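Local coordinates for Ice-binding protein (Colwellia, PDB 3WP9) that binds to the surface of ice crystals, inhibiting their growth and their recrystallization into larger grains, at residues A[52-60]-A[67-75]. Sequence-based numbering, arbitrary orientation.
Sequences TGAMYTVDS and SINSPYLLE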
# COMPACT_ATOMS: atom_id res chain seq x y z
N THR A 52 -10.14 11.45 -7.02
CA THR A 52 -11.57 11.66 -6.70
C THR A 52 -11.95 12.04 -5.28
O THR A 52 -13.06 12.57 -5.08
CB THR A 52 -12.41 10.46 -7.07
OG1 THR A 52 -12.01 9.38 -6.21
CG2 THR A 52 -12.27 10.17 -8.61
N GLY A 53 -11.13 11.77 -4.28
CA GLY A 53 -11.33 12.30 -2.95
C GLY A 53 -10.64 13.61 -2.65
O GLY A 53 -10.57 14.49 -3.51
N ALA A 54 -10.17 13.76 -1.42
CA ALA A 54 -9.57 14.99 -0.95
C ALA A 54 -8.07 14.84 -1.07
O ALA A 54 -7.54 13.71 -1.00
CB ALA A 54 -9.89 15.22 0.51
N MET A 55 -7.41 15.97 -1.20
CA MET A 55 -5.96 16.03 -1.23
C MET A 55 -5.56 16.96 -0.12
O MET A 55 -5.97 18.15 -0.15
CB MET A 55 -5.54 16.63 -2.58
CG MET A 55 -4.05 16.63 -2.81
SD MET A 55 -3.67 17.50 -4.37
CE MET A 55 -4.31 16.37 -5.57
N TYR A 56 -4.79 16.45 0.87
CA TYR A 56 -4.41 17.19 2.00
C TYR A 56 -2.97 17.56 1.98
O TYR A 56 -2.10 16.66 1.77
CB TYR A 56 -4.68 16.32 3.24
CG TYR A 56 -6.15 16.16 3.50
CD1 TYR A 56 -6.90 17.23 4.00
CD2 TYR A 56 -6.81 14.95 3.20
CE1 TYR A 56 -8.28 17.09 4.22
CE2 TYR A 56 -8.17 14.79 3.45
CZ TYR A 56 -8.89 15.86 3.91
OH TYR A 56 -10.23 15.70 4.13
N THR A 57 -2.68 18.82 2.33
CA THR A 57 -1.29 19.27 2.51
C THR A 57 -1.04 19.95 3.85
O THR A 57 -2.00 20.35 4.53
CB THR A 57 -0.85 20.18 1.32
OG1 THR A 57 -1.75 21.29 1.22
CG2 THR A 57 -1.04 19.44 -0.03
N VAL A 58 0.24 20.05 4.22
CA VAL A 58 0.60 20.73 5.43
C VAL A 58 0.46 22.26 5.32
O VAL A 58 0.46 22.94 6.35
CB VAL A 58 1.99 20.36 5.89
CG1 VAL A 58 2.10 18.87 5.98
CG2 VAL A 58 3.11 20.89 4.97
N ASP A 59 0.32 22.81 4.10
CA ASP A 59 0.43 24.25 3.93
C ASP A 59 -0.42 24.61 2.74
O ASP A 59 -1.33 23.82 2.36
CB ASP A 59 1.92 24.67 3.80
CG ASP A 59 2.63 23.98 2.63
OD1 ASP A 59 1.98 23.40 1.74
OD2 ASP A 59 3.88 24.03 2.59
N SER A 60 -0.23 25.78 2.16
CA SER A 60 -1.14 26.12 1.10
C SER A 60 -0.39 26.06 -0.24
O SER A 60 -0.86 26.63 -1.24
CB SER A 60 -1.72 27.50 1.36
OG SER A 60 -0.61 28.39 1.45
N SER A 67 -6.48 21.34 -3.17
CA SER A 67 -5.82 20.85 -1.97
C SER A 67 -6.30 21.60 -0.72
O SER A 67 -6.73 22.77 -0.82
CB SER A 67 -4.29 20.88 -2.07
OG SER A 67 -3.80 22.20 -2.22
N ILE A 68 -6.19 20.94 0.43
CA ILE A 68 -6.74 21.44 1.70
C ILE A 68 -5.62 21.53 2.73
O ILE A 68 -4.87 20.55 2.97
CB ILE A 68 -7.84 20.50 2.19
CG1 ILE A 68 -9.01 20.57 1.18
CG2 ILE A 68 -8.21 20.93 3.60
CD1 ILE A 68 -9.91 19.35 1.10
N ASN A 69 -5.42 22.74 3.22
CA ASN A 69 -4.39 22.99 4.22
C ASN A 69 -4.87 22.39 5.55
O ASN A 69 -5.73 22.95 6.22
CB ASN A 69 -4.19 24.52 4.34
CG ASN A 69 -2.97 24.90 5.14
OD1 ASN A 69 -2.50 24.12 5.96
ND2 ASN A 69 -2.44 26.11 4.91
N SER A 70 -4.36 21.20 5.87
CA SER A 70 -4.85 20.43 7.02
C SER A 70 -3.71 19.72 7.72
O SER A 70 -3.71 18.47 7.77
CB SER A 70 -5.90 19.42 6.53
OG SER A 70 -6.84 19.13 7.52
N PRO A 71 -2.74 20.49 8.28
CA PRO A 71 -1.51 19.94 8.85
C PRO A 71 -1.74 19.04 10.04
O PRO A 71 -1.01 18.06 10.23
CB PRO A 71 -0.70 21.17 9.23
CG PRO A 71 -1.74 22.22 9.50
CD PRO A 71 -2.74 21.95 8.39
N TYR A 72 -2.78 19.34 10.84
CA TYR A 72 -2.98 18.47 12.01
C TYR A 72 -3.56 17.04 11.72
O TYR A 72 -3.09 16.03 12.26
CB TYR A 72 -3.73 19.22 13.11
CG TYR A 72 -3.59 18.49 14.41
CD1 TYR A 72 -2.37 18.53 15.13
CD2 TYR A 72 -4.65 17.74 14.93
CE1 TYR A 72 -2.22 17.84 16.35
CE2 TYR A 72 -4.52 17.06 16.12
CZ TYR A 72 -3.32 17.09 16.81
OH TYR A 72 -3.18 16.40 17.98
N LEU A 73 -4.56 16.98 10.84
CA LEU A 73 -5.11 15.74 10.33
C LEU A 73 -3.96 14.90 9.76
O LEU A 73 -3.88 13.69 9.98
CB LEU A 73 -6.11 16.00 9.23
CG LEU A 73 -6.56 14.74 8.47
CD1 LEU A 73 -6.89 13.52 9.34
CD2 LEU A 73 -7.73 15.00 7.52
N LEU A 74 -3.04 15.60 9.07
CA LEU A 74 -1.94 14.85 8.43
C LEU A 74 -0.93 14.34 9.42
O LEU A 74 -0.41 13.25 9.27
CB LEU A 74 -1.25 15.72 7.40
CG LEU A 74 -1.99 15.73 6.06
CD1 LEU A 74 -1.50 16.95 5.31
CD2 LEU A 74 -1.92 14.47 5.21
N GLU A 75 -0.67 15.12 10.44
CA GLU A 75 0.22 14.73 11.51
C GLU A 75 -0.28 13.47 12.21
O GLU A 75 0.51 12.57 12.46
CB GLU A 75 0.27 15.84 12.54
CG GLU A 75 1.40 15.60 13.54
CD GLU A 75 1.48 16.69 14.59
OE1 GLU A 75 0.96 17.83 14.36
OE2 GLU A 75 2.07 16.41 15.65
O HOH W 1 -2.10 23.42 -0.52
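Tyr-56 and Ile-68 pair at the centre of two short parallel strands, 55-57 and 67-69, a worked example of how a parallel ladder can hand over to a helix through a single turning residue. The strand axes are inclined at 36° and approach to 4.6 Å. Ile-68 N donates to Met-55 O, and Thr-57 N donates to Ile-68 O at 2.9 Å. The ladder ends where Ser-70 N, in the N-cap position of helix 71-89, meets Thr-57 O almost head-on at 2.8 Å.

On one face the Tyr-56 ring and Ile-68 run side by side, with Ile-68 CB 3.9 Å from Tyr-56 CD1. The ring owes this place to a chi1 of -71°, which sets CG opposite the carbonyl carbon. Ser-70 CB reaches the same ring atom, while Leu-73 CD2 sits over a ring face in a CH-pi contact, 4.0 Å from the centroid of the Tyr-56 ring. Replacing Tyr-56 by an alanine would probably open a gap between Ile-68 and Leu-73 and leave the latter's methyl without its aromatic partner.

Leu-74 CD1 presses on the strand's exit, 3.4 Å from Thr-57 C, and also meets Tyr-56 CB and Val-58 CG1. On the other face a water donates to both Thr-57 OG1 and Ser-67 OG; the latter also bonds to Pro-63 O.

Strand 67-69 forms the outer edge of the long parallel sheet of this right-handed beta-helix; strand 55-57 separates it from strand 33-36, and Leu-74 carries the helix's packing onward to Phe-14 and Leu-17 of strand 14-18.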